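Chemotaxis protein CheX (Vibrio vulnificus, PDB 6VPW) probably acts in bacterial chemotaxis as a CheC-like phosphatase that, as in related CheX proteins, removes the phosphoryl group from phosphorylated CheY. Local coordinates at residues V8-A13 and K103-E108; S14-L19 and M139-Q144; L25-Q30 and E65-E70. All blocks are in the same frame, centred on the assembly; numbering follows the deposited sequence. Where two conformers were deposited one is given.

Contact 1: V8-A13 and K103-E108; sequences VNPFLA and KRILAE
Pro10 on helix 8-23 meets two consecutive side chains, Ile105 and Leu106, near the end of helix 85-107. These are contacts of a saturated ring with aliphatic branches. Pro10 CB lies 4.0 Å from Ile105 CG2, the branch methyl of the isoleucine. One atom further round the ring, Pro10 CG comes within 3.9 Å of Leu106 CD2, and the proline ring and the leucine chain cross at about a right angle. The second kind of contact is aromatic to aliphatic. Leu106 sends its other methyl, CD1, to Phe11, where it sits 3.8 Å from ring atom CE2. The two branches of one leucine are thus divided between neighbouring residues of the facing helix. Phe11 has CG anti to its own carbonyl carbon (chi1 -81°), and the ring carried there also rests on Phe113, Ile152 and Phe154, the last two from strand 148-154. Leu106 likewise touches Phe111 and Phe113, whereas Ile105 lies at the exposed margin. All the touching atoms are carbons, and no hydrogen bond joins the two segments. The short helical segments run nearly antiparallel, at 150°, with axes 9.3 Å apart, and the CA atoms come nearest at Pro10 and Ile105, 6.4 Å apart. This is antiparallel helix-helix packing within an alpha+beta fold, joining the N-terminal helix to the long helix 85-107.

Contact 2: S14-L19 and M139-Q144; sequences SLMNVL and MPFSSQ
A Met-aromatic contact and a CH-pi contact, both made with the Phe141 ring, join helix 8-23 to strand 137-142 of the antiparallel sheet. Leu15 supplies the CH-pi part. Its CD2 methyl stands over one face of the ring, 4.1 Å from the centroid and 25° off the ring normal. The methyl is displaced toward the rim, and its nearest ring atom is CE1, with CD2 to Phe141 CE1 at 3.8 Å. Leu15 and Phe141 extend past each other in opposite directions. Met16, the next residue of the helix, comes to the other side of the ring's outline, at CE2. Its CG is 3.7 Å from Phe141 CE2, in an oblique approach, and SD lies at the ring edge, 5.4 Å from the centroid. The thioether bends at chi3 (59°), so that the sulfur, rather than the terminal methyl, faces the ring edge. Phe141 has CG anti to its carbonyl carbon, and its ring reaches toward the helix, where Leu27 and Ile150 also touch it. Leu15 is enclosed further by Val98 of helix 85-107 and by Ile150, while Met16 borders Pro29 of the adjoining strand. The contact is hydrophobic throughout, with no hydrogen bond between the segments. It is typical of the core of a two-layer alpha+beta fold, in which a helix packs on one face of a beta sheet.

Contact 3: L25-Q30 and E65-E70; sequences LELKPQ and EGLALE
Leu25, in the connection between helix 8-23 and strand 28-34, outermost in the sheet of this chain, packs against Leu67 and Glu70 on the first turns of helix 65-76. The contact joins the lead-in to strand 28-34 to helix 65-76 in this alpha+beta fold; its three leucines are buried, and no hydrogen bond crosses it. At the start of the segment, Leu25 has CG anti to its backbone N (chi1 -172°), which carries CG toward the helix, where both methyls meet Leu67. Its CD2 is 4.0 Å from Leu67 CD1, and its CD1 is 4.1 Å from the same Leu67 CD1, so one leucine methyl meets both branches of the other. The two side chains approach at a slant. Leu25 is enclosed further by Trp145 and by Ile71 and Asn74 of helix 65-76, and its backbone is hydrogen-bonded to that of Leu19. Two residues on, Leu27 reaches the other branch of Leu67 through CD2, and the separation between Leu27 CD2 and Leu67 CD2 is 4.0 Å. The Leu67 side chain is therefore shared between Leu25 and Leu27, one methyl to each as nearest partner. Leu27 also touches Leu15 and Leu19 of helix 8-23, which links this helix end to the layer between helix 8-23 and the sheet. From Lys28 onward the chain enters the sheet: the backbone of Lys28 is hydrogen-bonded to Ser142, and that of Gln30 to Pro140. On the helix, Glu70 uses only its aliphatic part for Leu25, the two side chains crossing at about a right angle. Its chain bends at chi2 (71°), carrying the carboxylate away from the leucine toward a long, weak ion pair with Arg79, while Glu70 CG lies 3.8 Å from Leu25 CD1.

Contacts 1 and 2 both use helix 8-23, its first turns for one and the following turns for the other, and their centres lie about 15 Å apart. They touch where Val8, Phe11 and Leu12 pack on Met139, and Leu12 also on Phe141. Contacts 2 and 3 are closer, with centres about 6 Å apart, and reach the same sheet through neighbouring strands 137-142 and 28-34. Contacts 1 and 3 stand about 20 Å apart and do not touch. Along the chain, contact 3 is nested within the loops closed by contacts 1 and 2, whose segments alternate. The N-terminal helix is joined to helix 85-107 and to the sheet, and the connection that follows it to helix 65-76.

Contact 1: V8-A13 and K103-E108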
ATOM      1  N   VAL A   8      -9.190  15.158   6.992  1.00 36.82           N
ATOM      2  CA  VAL A   8     -10.306  14.439   6.306  1.00 37.79           C
ATOM      3  C   VAL A   8     -10.807  15.216   5.072  1.00 36.85           C
ATOM      4  O   VAL A   8     -10.712  14.660   3.972  1.00 37.41           O
ATOM      5  CB  VAL A   8     -11.445  14.131   7.296  1.00 40.31           C
ATOM      6  CG1 VAL A   8     -12.694  13.614   6.606  1.00 40.91           C
ATOM      7  CG2 VAL A   8     -10.989  13.160   8.369  1.00 40.52           C
ATOM      8  N   ASN A   9     -11.316  16.436   5.252  1.00 36.88           N
ATOM      9  CA  ASN A   9     -11.944  17.204   4.139  1.00 37.67           C
ATOM     10  C   ASN A   9     -10.982  17.463   2.979  1.00 35.41           C
ATOM     11  O   ASN A   9     -11.386  17.336   1.829  1.00 35.12           O
ATOM     12  CB  ASN A   9     -12.602  18.478   4.659  1.00 38.45           C
ATOM     13  CG  ASN A   9     -13.799  18.162   5.527  1.00 41.15           C
ATOM     14  OD1 ASN A   9     -14.325  17.056   5.472  1.00 43.31           O
ATOM     15  ND2 ASN A   9     -14.238  19.121   6.316  1.00 42.05           N
ATOM     16  N   PRO A  10      -9.725  17.903   3.203  1.00 35.48           N
ATOM     17  CA  PRO A  10      -8.792  18.103   2.092  1.00 35.40           C
ATOM     18  C   PRO A  10      -8.640  16.864   1.197  1.00 34.77           C
ATOM     19  O   PRO A  10      -8.606  17.057  -0.019  1.00 32.86           O
ATOM     20  CB  PRO A  10      -7.480  18.465   2.792  1.00 37.09           C
ATOM     21  CG  PRO A  10      -7.928  19.109   4.081  1.00 36.51           C
ATOM     22  CD  PRO A  10      -9.164  18.336   4.489  1.00 36.15           C
ATOM     23  N   PHE A  11      -8.546  15.656   1.788  1.00 32.87           N
ATOM     24  CA  PHE A  11      -8.430  14.408   0.981  1.00 30.97           C
ATOM     25  C   PHE A  11      -9.750  14.130   0.237  1.00 29.21           C
ATOM     26  O   PHE A  11      -9.696  13.818  -0.948  1.00 29.82           O
ATOM     27  CB  PHE A  11      -7.967  13.205   1.823  1.00 28.89           C
ATOM     28  CG  PHE A  11      -6.479  13.166   2.058  1.00 30.00           C
ATOM     29  CD1 PHE A  11      -5.633  12.569   1.135  1.00 29.58           C
ATOM     30  CD2 PHE A  11      -5.911  13.788   3.163  1.00 31.27           C
ATOM     31  CE1 PHE A  11      -4.254  12.589   1.311  1.00 30.54           C
ATOM     32  CE2 PHE A  11      -4.536  13.788   3.349  1.00 32.50           C
ATOM     33  CZ  PHE A  11      -3.709  13.184   2.426  1.00 32.20           C
ATOM     34  N   LEU A  12     -10.884  14.248   0.924  1.00 31.54           N
ATOM     35  CA  LEU A  12     -12.225  13.971   0.338  1.00 32.62           C
ATOM     36  C   LEU A  12     -12.453  14.926  -0.841  1.00 32.27           C
ATOM     37  O   LEU A  12     -12.778  14.441  -1.934  1.00 32.92           O
ATOM     38  CB  LEU A  12     -13.274  14.143   1.442  1.00 34.66           C
ATOM     39  CG  LEU A  12     -14.709  13.715   1.127  1.00 36.98           C
ATOM     40  CD1 LEU A  12     -15.477  13.474   2.411  1.00 40.32           C
ATOM     41  CD2 LEU A  12     -15.440  14.747   0.276  1.00 41.02           C
ATOM     42  N   ALA A  13     -12.230  16.219  -0.619  1.00 31.17           N
ATOM     43  CA  ALA A  13     -12.408  17.257  -1.661  1.00 31.72           C
ATOM     44  C   ALA A  13     -11.452  17.001  -2.835  1.00 29.10           C
ATOM     45  O   ALA A  13     -11.862  17.151  -4.010  1.00 28.74           O
ATOM     46  CB  ALA A  13     -12.186  18.623  -1.041  1.00 34.07           C
ATOM     47  N   LYS A 103      -1.953  17.623   0.170  1.00 28.09           N
ATOM     48  CA  LYS A 103      -0.675  18.124   0.736  1.00 27.72           C
ATOM     49  C   LYS A 103      -0.598  19.649   0.593  1.00 28.99           C
ATOM     50  O   LYS A 103      -0.170  20.324   1.537  1.00 29.90           O
ATOM     51  CB  LYS A 103       0.503  17.486  -0.006  1.00 26.89           C
ATOM     52  CG  LYS A 103       1.877  18.041   0.347  1.00 29.93           C
ATOM     53  CD  LYS A 103       2.995  17.336  -0.401  1.00 32.52           C
ATOM     54  CE  LYS A 103       4.226  18.205  -0.580  1.00 33.92           C
ATOM     55  NZ  LYS A 103       4.870  18.540   0.698  1.00 35.88           N
ATOM     56  N   ARG A 104      -0.988  20.166  -0.571  0.50 28.63           N
ATOM     57  CA  ARG A 104      -0.912  21.628  -0.819  0.50 30.59           C
ATOM     58  C   ARG A 104      -1.905  22.337   0.111  0.50 30.55           C
ATOM     59  O   ARG A 104      -1.515  23.355   0.719  0.50 31.71           O
ATOM     60  CB  ARG A 104      -1.162  21.947  -2.297  0.50 31.26           C
ATOM     61  CG  ARG A 104      -0.783  23.373  -2.677  0.50 33.21           C
ATOM     62  CD  ARG A 104      -1.028  23.750  -4.129  0.50 34.70           C
ATOM     63  NE  ARG A 104      -0.216  23.027  -5.103  0.50 34.11           N
ATOM     64  CZ  ARG A 104       1.049  23.311  -5.394  0.50 34.23           C
ATOM     65  NH1 ARG A 104       1.681  24.283  -4.762  0.50 35.03           N
ATOM     66  NH2 ARG A 104       1.690  22.608  -6.311  0.50 35.93           N
ATOM     67  N   ILE A 105      -3.116  21.782   0.258  1.00 30.81           N
ATOM     68  CA  ILE A 105      -4.163  22.410   1.125  1.00 31.85           C
ATOM     69  C   ILE A 105      -3.721  22.346   2.599  1.00 32.92           C
ATOM     70  O   ILE A 105      -3.763  23.380   3.288  1.00 33.27           O
ATOM     71  CB  ILE A 105      -5.538  21.753   0.879  1.00 32.96           C
ATOM     72  CG1 ILE A 105      -6.000  22.006  -0.559  1.00 35.93           C
ATOM     73  CG2 ILE A 105      -6.568  22.253   1.890  1.00 34.05           C
ATOM     74  CD1 ILE A 105      -7.116  21.099  -1.046  1.00 37.41           C
ATOM     75  N   LEU A 106      -3.297  21.177   3.061  1.00 29.89           N
ATOM     76  CA  LEU A 106      -2.889  21.011   4.483  1.00 31.07           C
ATOM     77  C   LEU A 106      -1.661  21.868   4.808  1.00 31.60           C
ATOM     78  O   LEU A 106      -1.563  22.325   5.967  1.00 31.78           O
ATOM     79  CB  LEU A 106      -2.662  19.520   4.730  1.00 30.76           C
ATOM     80  CG  LEU A 106      -3.967  18.743   4.883  1.00 32.80           C
ATOM     81  CD1 LEU A 106      -3.755  17.248   4.737  1.00 32.03           C
ATOM     82  CD2 LEU A 106      -4.619  19.080   6.223  1.00 34.03           C
ATOM     83  N   ALA A 107      -0.778  22.109   3.833  1.00 31.86           N
ATOM     84  CA  ALA A 107       0.408  22.958   4.113  1.00 32.04           C
ATOM     85  C   ALA A 107      -0.050  24.370   4.515  1.00 34.56           C
ATOM     86  O   ALA A 107       0.611  25.004   5.349  1.00 36.57           O
ATOM     87  CB  ALA A 107       1.339  22.978   2.925  1.00 31.62           C
ATOM     88  N   GLU A 108      -1.190  24.826   3.991  1.00 35.49           N
ATOM     89  CA  GLU A 108      -1.694  26.182   4.333  1.00 37.72           C
ATOM     90  C   GLU A 108      -2.266  26.191   5.755  1.00 40.52           C
ATOM     91  O   GLU A 108      -2.456  27.298   6.296  1.00 41.66           O
ATOM     92  CB  GLU A 108      -2.719  26.642   3.300  1.00 37.41           C
ATOM     93  CG  GLU A 108      -2.143  26.764   1.905  1.00 37.19           C
ATOM     94  CD  GLU A 108      -0.924  27.663   1.776  1.00 40.43           C
ATOM     95  OE1 GLU A 108      -0.698  28.491   2.667  1.00 41.54           O
ATOM     96  OE2 GLU A 108      -0.211  27.535   0.768  1.00 43.60           O
TER

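Contact 2: S14-L19 and M139-Q144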
ATOM      1  N   SER A  14     -10.227  16.567  -2.523  0.60 28.10           N
ATOM      2  CA  SER A  14      -9.207  16.334  -3.577  0.60 27.13           C
ATOM      3  C   SER A  14      -9.632  15.205  -4.526  0.60 26.88           C
ATOM      4  O   SER A  14      -9.465  15.390  -5.751  0.60 27.35           O
ATOM      5  CB  SER A  14      -7.858  16.063  -2.977  0.60 26.52           C
ATOM      6  OG  SER A  14      -6.867  16.055  -3.984  0.60 25.97           O
ATOM      7  N   LEU A  15     -10.132  14.076  -4.005  1.00 25.92           N
ATOM      8  CA  LEU A  15     -10.564  12.976  -4.918  1.00 28.31           C
ATOM      9  C   LEU A  15     -11.736  13.469  -5.776  1.00 28.08           C
ATOM     10  O   LEU A  15     -11.745  13.198  -6.976  1.00 28.30           O
ATOM     11  CB  LEU A  15     -10.976  11.720  -4.143  1.00 28.28           C
ATOM     12  CG  LEU A  15     -11.559  10.599  -5.009  1.00 30.07           C
ATOM     13  CD1 LEU A  15     -10.547  10.101  -6.028  1.00 31.13           C
ATOM     14  CD2 LEU A  15     -12.048   9.442  -4.162  1.00 31.80           C
ATOM     15  N   MET A  16     -12.684  14.166  -5.167  1.00 29.49           N
ATOM     16  CA  MET A  16     -13.860  14.623  -5.957  1.00 30.51           C
ATOM     17  C   MET A  16     -13.410  15.620  -7.023  1.00 30.20           C
ATOM     18  O   MET A  16     -13.891  15.501  -8.172  1.00 32.41           O
ATOM     19  CB  MET A  16     -14.912  15.258  -5.050  1.00 32.55           C
ATOM     20  CG  MET A  16     -15.552  14.255  -4.117  1.00 33.70           C
ATOM     21  SD  MET A  16     -16.744  15.005  -3.014  1.00 39.79           S
ATOM     22  CE  MET A  16     -17.882  15.713  -4.213  1.00 40.42           C
ATOM     23  N   ASN A  17     -12.515  16.542  -6.675  1.00 29.03           N
ATOM     24  CA  ASN A  17     -12.068  17.575  -7.652  1.00 31.00           C
ATOM     25  C   ASN A  17     -11.207  16.957  -8.754  1.00 29.59           C
ATOM     26  O   ASN A  17     -11.312  17.427  -9.905  1.00 30.64           O
ATOM     27  CB  ASN A  17     -11.357  18.726  -6.944  1.00 33.01           C
ATOM     28  CG  ASN A  17     -12.318  19.481  -6.058  1.00 35.23           C
ATOM     29  OD1 ASN A  17     -13.523  19.407  -6.275  1.00 39.22           O
ATOM     30  ND2 ASN A  17     -11.806  20.186  -5.066  1.00 34.70           N
ATOM     31  N   VAL A  18     -10.397  15.947  -8.426  1.00 28.76           N
ATOM     32  CA  VAL A  18      -9.529  15.308  -9.454  1.00 28.46           C
ATOM     33  C   VAL A  18     -10.440  14.609 -10.470  1.00 29.21           C
ATOM     34  O   VAL A  18     -10.238  14.807 -11.700  1.00 31.14           O
ATOM     35  CB  VAL A  18      -8.494  14.343  -8.827  1.00 28.12           C
ATOM     36  CG1 VAL A  18      -7.844  13.458  -9.870  1.00 30.26           C
ATOM     37  CG2 VAL A  18      -7.422  15.082  -8.041  1.00 29.61           C
ATOM     38  N   LEU A  19     -11.440  13.869  -9.994  1.00 30.11           N
ATOM     39  CA  LEU A  19     -12.308  13.121 -10.936  1.00 32.23           C
ATOM     40  C   LEU A  19     -13.253  14.057 -11.690  1.00 34.08           C
ATOM     41  O   LEU A  19     -13.530  13.781 -12.878  1.00 35.79           O
ATOM     42  CB  LEU A  19     -13.066  12.049 -10.160  1.00 34.61           C
ATOM     43  CG  LEU A  19     -12.177  10.957  -9.564  1.00 34.03           C
ATOM     44  CD1 LEU A  19     -13.019   9.907  -8.882  1.00 35.62           C
ATOM     45  CD2 LEU A  19     -11.291  10.325 -10.628  1.00 34.65           C
ATOM     46  N   MET A 139     -13.906   7.055   3.931  1.00 32.84           N
ATOM     47  CA  MET A 139     -14.778   8.038   3.245  1.00 33.72           C
ATOM     48  C   MET A 139     -15.391   7.315   2.050  1.00 32.42           C
ATOM     49  O   MET A 139     -14.718   7.136   1.036  1.00 29.87           O
ATOM     50  CB  MET A 139     -13.958   9.248   2.782  1.00 36.34           C
ATOM     51  CG  MET A 139     -12.935   9.725   3.830  1.00 39.78           C
ATOM     52  SD  MET A 139     -11.859  11.064   3.245  1.00 46.15           S
ATOM     53  CE  MET A 139     -10.506  10.908   4.408  1.00 48.10           C
ATOM     54  N   PRO A 140     -16.623   6.767   2.167  1.00 33.45           N
ATOM     55  CA  PRO A 140     -17.258   6.078   1.047  1.00 34.86           C
ATOM     56  C   PRO A 140     -17.755   7.033  -0.047  1.00 33.41           C
ATOM     57  O   PRO A 140     -18.122   8.168   0.252  1.00 35.56           O
ATOM     58  CB  PRO A 140     -18.468   5.333   1.649  1.00 38.95           C
ATOM     59  CG  PRO A 140     -18.359   5.528   3.166  1.00 39.73           C
ATOM     60  CD  PRO A 140     -17.448   6.724   3.383  1.00 37.35           C
ATOM     61  N   PHE A 141     -17.813   6.525  -1.277  1.00 33.27           N
ATOM     62  CA  PHE A 141     -18.311   7.295  -2.442  1.00 32.66           C
ATOM     63  C   PHE A 141     -19.129   6.363  -3.332  1.00 34.49           C
ATOM     64  O   PHE A 141     -18.870   5.131  -3.348  1.00 33.17           O
ATOM     65  CB  PHE A 141     -17.171   7.891  -3.269  1.00 33.26           C
ATOM     66  CG  PHE A 141     -16.311   8.909  -2.565  1.00 32.52           C
ATOM     67  CD1 PHE A 141     -15.193   8.515  -1.848  1.00 32.35           C
ATOM     68  CD2 PHE A 141     -16.596  10.263  -2.653  1.00 33.50           C
ATOM     69  CE1 PHE A 141     -14.389   9.452  -1.218  1.00 31.93           C
ATOM     70  CE2 PHE A 141     -15.785  11.199  -2.030  1.00 34.65           C
ATOM     71  CZ  PHE A 141     -14.684  10.793  -1.314  1.00 31.66           C
ATOM     72  N   SER A 142     -20.089   6.947  -4.051  1.00 36.09           N
ATOM     73  CA  SER A 142     -20.951   6.150  -4.946  1.00 36.80           C
ATOM     74  C   SER A 142     -21.108   6.843  -6.306  1.00 38.00           C
ATOM     75  O   SER A 142     -20.869   8.073  -6.413  1.00 35.70           O
ATOM     76  CB  SER A 142     -22.284   5.921  -4.301  1.00 39.46           C
ATOM     77  OG  SER A 142     -22.966   7.148  -4.148  1.00 39.10           O
ATOM     78  N   SER A 143     -21.452   6.035  -7.307  1.00 36.59           N
ATOM     79  CA  SER A 143     -21.766   6.493  -8.679  1.00 36.99           C
ATOM     80  C   SER A 143     -22.562   5.362  -9.338  1.00 36.83           C
ATOM     81  O   SER A 143     -22.572   4.230  -8.780  1.00 35.95           O
ATOM     82  CB  SER A 143     -20.531   6.838  -9.448  1.00 35.01           C
ATOM     83  OG  SER A 143     -19.886   5.666  -9.893  1.00 35.55           O
ATOM     84  N   GLN A 144     -23.172   5.616 -10.482  1.00 37.64           N
ATOM     85  CA  GLN A 144     -23.978   4.527 -11.088  1.00 39.67           C
ATOM     86  C   GLN A 144     -23.037   3.469 -11.663  1.00 39.33           C
ATOM     87  O   GLN A 144     -23.497   2.343 -11.876  1.00 39.20           O
ATOM     88  CB  GLN A 144     -24.921   5.066 -12.162  1.00 42.30           C
ATOM     89  CG  GLN A 144     -24.221   5.783 -13.300  1.00 42.06           C
ATOM     90  CD  GLN A 144     -25.183   5.991 -14.438  1.00 44.42           C
ATOM     91  OE1 GLN A 144     -25.508   5.062 -15.175  1.00 47.01           O
ATOM     92  NE2 GLN A 144     -25.625   7.221 -14.601  1.00 46.07           N
TER

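Contact 3: L25-Q30 and E65-E70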
ATOM      1  N   LEU A  25     -16.143  13.268 -14.126  1.00 40.28           N
ATOM      2  CA  LEU A  25     -17.014  12.293 -13.421  1.00 40.51           C
ATOM      3  C   LEU A  25     -17.276  12.783 -11.992  1.00 40.94           C
ATOM      4  O   LEU A  25     -16.315  13.179 -11.289  1.00 40.21           O
ATOM      5  CB  LEU A  25     -16.349  10.915 -13.461  1.00 40.39           C
ATOM      6  CG  LEU A  25     -17.200   9.759 -12.940  1.00 41.41           C
ATOM      7  CD1 LEU A  25     -16.877   8.471 -13.669  1.00 42.48           C
ATOM      8  CD2 LEU A  25     -17.040   9.593 -11.438  1.00 40.86           C
ATOM      9  N   GLU A  26     -18.542  12.724 -11.579  1.00 41.95           N
ATOM     10  CA  GLU A  26     -18.970  13.234 -10.255  1.00 43.85           C
ATOM     11  C   GLU A  26     -19.195  12.072  -9.286  1.00 42.44           C
ATOM     12  O   GLU A  26     -20.073  11.242  -9.558  1.00 41.49           O
ATOM     13  CB  GLU A  26     -20.245  14.055 -10.442  1.00 49.72           C
ATOM     14  CG  GLU A  26     -20.662  14.837  -9.216  1.00 53.42           C
ATOM     15  CD  GLU A  26     -21.814  15.791  -9.478  1.00 59.62           C
ATOM     16  OE1 GLU A  26     -22.776  15.382 -10.158  1.00 65.30           O
ATOM     17  OE2 GLU A  26     -21.723  16.958  -9.046  1.00 66.76           O
ATOM     18  N   LEU A  27     -18.406  12.013  -8.211  1.00 39.53           N
ATOM     19  CA  LEU A  27     -18.625  10.999  -7.149  1.00 40.61           C
ATOM     20  C   LEU A  27     -19.601  11.562  -6.120  1.00 44.04           C
ATOM     21  O   LEU A  27     -19.560  12.784  -5.856  1.00 42.30           O
ATOM     22  CB  LEU A  27     -17.312  10.644  -6.456  1.00 41.26           C
ATOM     23  CG  LEU A  27     -16.347   9.774  -7.249  1.00 42.43           C
ATOM     24  CD1 LEU A  27     -15.217   9.309  -6.344  1.00 41.56           C
ATOM     25  CD2 LEU A  27     -17.062   8.579  -7.864  1.00 45.17           C
ATOM     26  N   LYS A  28     -20.443  10.680  -5.580  1.00 45.04           N
ATOM     27  CA  LYS A  28     -21.412  11.017  -4.519  1.00 48.01           C
ATOM     28  C   LYS A  28     -20.776  10.630  -3.193  1.00 45.68           C
ATOM     29  O   LYS A  28     -20.641   9.449  -2.886  1.00 45.36           O
ATOM     30  CB  LYS A  28     -22.741  10.293  -4.761  1.00 51.44           C
ATOM     31  CG  LYS A  28     -23.684  10.210  -3.568  1.00 58.83           C
ATOM     32  CD  LYS A  28     -24.164  11.544  -3.045  1.00 61.72           C
ATOM     33  CE  LYS A  28     -25.022  11.415  -1.801  1.00 66.85           C
ATOM     34  NZ  LYS A  28     -26.228  10.579  -2.025  1.00 71.71           N
ATOM     35  N   PRO A  29     -20.328  11.610  -2.384  1.00 45.56           N
ATOM     36  CA  PRO A  29     -19.732  11.300  -1.090  1.00 43.66           C
ATOM     37  C   PRO A  29     -20.774  10.911  -0.041  1.00 44.76           C
ATOM     38  O   PRO A  29     -21.797  11.543   0.010  1.00 44.42           O
ATOM     39  CB  PRO A  29     -19.064  12.621  -0.672  1.00 43.90           C
ATOM     40  CG  PRO A  29     -19.874  13.689  -1.386  1.00 46.73           C
ATOM     41  CD  PRO A  29     -20.315  13.049  -2.687  1.00 45.91           C
ATOM     42  N   GLN A  30     -20.506   9.832   0.691  1.00 44.46           N
ATOM     43  CA  GLN A  30     -21.314   9.461   1.876  1.00 46.62           C
ATOM     44  C   GLN A  30     -20.597  10.105   3.066  1.00 45.18           C
ATOM     45  O   GLN A  30     -19.454  10.544   2.880  1.00 44.56           O
ATOM     46  CB  GLN A  30     -21.456   7.942   2.019  1.00 47.12           C
ATOM     47  CG  GLN A  30     -22.426   7.317   1.025  1.00 51.56           C
ATOM     48  CD  GLN A  30     -21.910   7.316  -0.395  1.00 51.20           C
ATOM     49  OE1 GLN A  30     -20.754   6.996  -0.654  1.00 52.47           O
ATOM     50  NE2 GLN A  30     -22.778   7.645  -1.338  1.00 52.37           N
ATOM     51  N   GLU A  65     -14.296  -2.054 -10.212  1.00 32.67           N
ATOM     52  CA  GLU A  65     -13.788  -2.146 -11.607  1.00 35.48           C
ATOM     53  C   GLU A  65     -14.612  -1.244 -12.527  1.00 33.46           C
ATOM     54  O   GLU A  65     -13.999  -0.495 -13.319  1.00 33.49           O
ATOM     55  CB  GLU A  65     -13.820  -3.599 -12.095  1.00 40.29           C
ATOM     56  CG  GLU A  65     -13.370  -3.774 -13.531  1.00 46.97           C
ATOM     57  CD  GLU A  65     -13.106  -5.218 -13.925  1.00 52.12           C
ATOM     58  OE1 GLU A  65     -12.680  -5.447 -15.074  1.00 62.11           O
ATOM     59  OE2 GLU A  65     -13.310  -6.104 -13.076  1.00 52.94           O
ATOM     60  N   GLY A  66     -15.943  -1.305 -12.414  1.00 35.50           N
ATOM     61  CA  GLY A  66     -16.838  -0.515 -13.282  1.00 35.70           C
ATOM     62  C   GLY A  66     -16.494   0.964 -13.242  1.00 34.87           C
ATOM     63  O   GLY A  66     -16.447   1.601 -14.316  1.00 36.30           O
ATOM     64  N   LEU A  67     -16.235   1.485 -12.044  1.00 34.12           N
ATOM     65  CA  LEU A  67     -15.923   2.925 -11.849  1.00 31.80           C
ATOM     66  C   LEU A  67     -14.542   3.248 -12.430  1.00 31.03           C
ATOM     67  O   LEU A  67     -14.412   4.265 -13.149  1.00 32.77           O
ATOM     68  CB  LEU A  67     -15.999   3.232 -10.353  1.00 31.85           C
ATOM     69  CG  LEU A  67     -15.585   4.643  -9.949  1.00 30.47           C
ATOM     70  CD1 LEU A  67     -16.331   5.679 -10.770  1.00 30.84           C
ATOM     71  CD2 LEU A  67     -15.814   4.859  -8.468  1.00 30.17           C
ATOM     72  N   ALA A  68     -13.548   2.420 -12.115  1.00 31.83           N
ATOM     73  CA  ALA A  68     -12.195   2.580 -12.683  1.00 31.31           C
ATOM     74  C   ALA A  68     -12.271   2.601 -14.220  1.00 32.58           C
ATOM     75  O   ALA A  68     -11.631   3.482 -14.837  1.00 34.30           O
ATOM     76  CB  ALA A  68     -11.314   1.452 -12.187  1.00 32.61           C
ATOM     77  N   LEU A  69     -13.001   1.657 -14.825  1.00 34.82           N
ATOM     78  CA  LEU A  69     -13.107   1.624 -16.307  1.00 38.47           C
ATOM     79  C   LEU A  69     -13.819   2.893 -16.797  1.00 37.14           C
ATOM     80  O   LEU A  69     -13.396   3.427 -17.841  1.00 39.14           O
ATOM     81  CB  LEU A  69     -13.831   0.347 -16.756  1.00 41.73           C
ATOM     82  CG  LEU A  69     -13.080  -0.967 -16.522  1.00 44.20           C
ATOM     83  CD1 LEU A  69     -13.923  -2.165 -16.943  1.00 47.22           C
ATOM     84  CD2 LEU A  69     -11.757  -0.983 -17.264  1.00 46.58           C
ATOM     85  N   GLU A  70     -14.817   3.390 -16.055  1.00 38.37           N
ATOM     86  CA  GLU A  70     -15.536   4.619 -16.496  1.00 38.84           C
ATOM     87  C   GLU A  70     -14.575   5.811 -16.442  1.00 36.12           C
ATOM     88  O   GLU A  70     -14.554   6.597 -17.403  1.00 38.47           O
ATOM     89  CB  GLU A  70     -16.780   4.879 -15.646  1.00 41.93           C
ATOM     90  CG  GLU A  70     -17.750   5.869 -16.272  1.00 42.80           C
ATOM     91  CD  GLU A  70     -18.504   5.357 -17.485  1.00 44.42           C
ATOM     92  OE1 GLU A  70     -18.515   4.121 -17.719  1.00 43.81           O
ATOM     93  OE2 GLU A  70     -19.053   6.192 -18.216  1.00 51.05           O
TER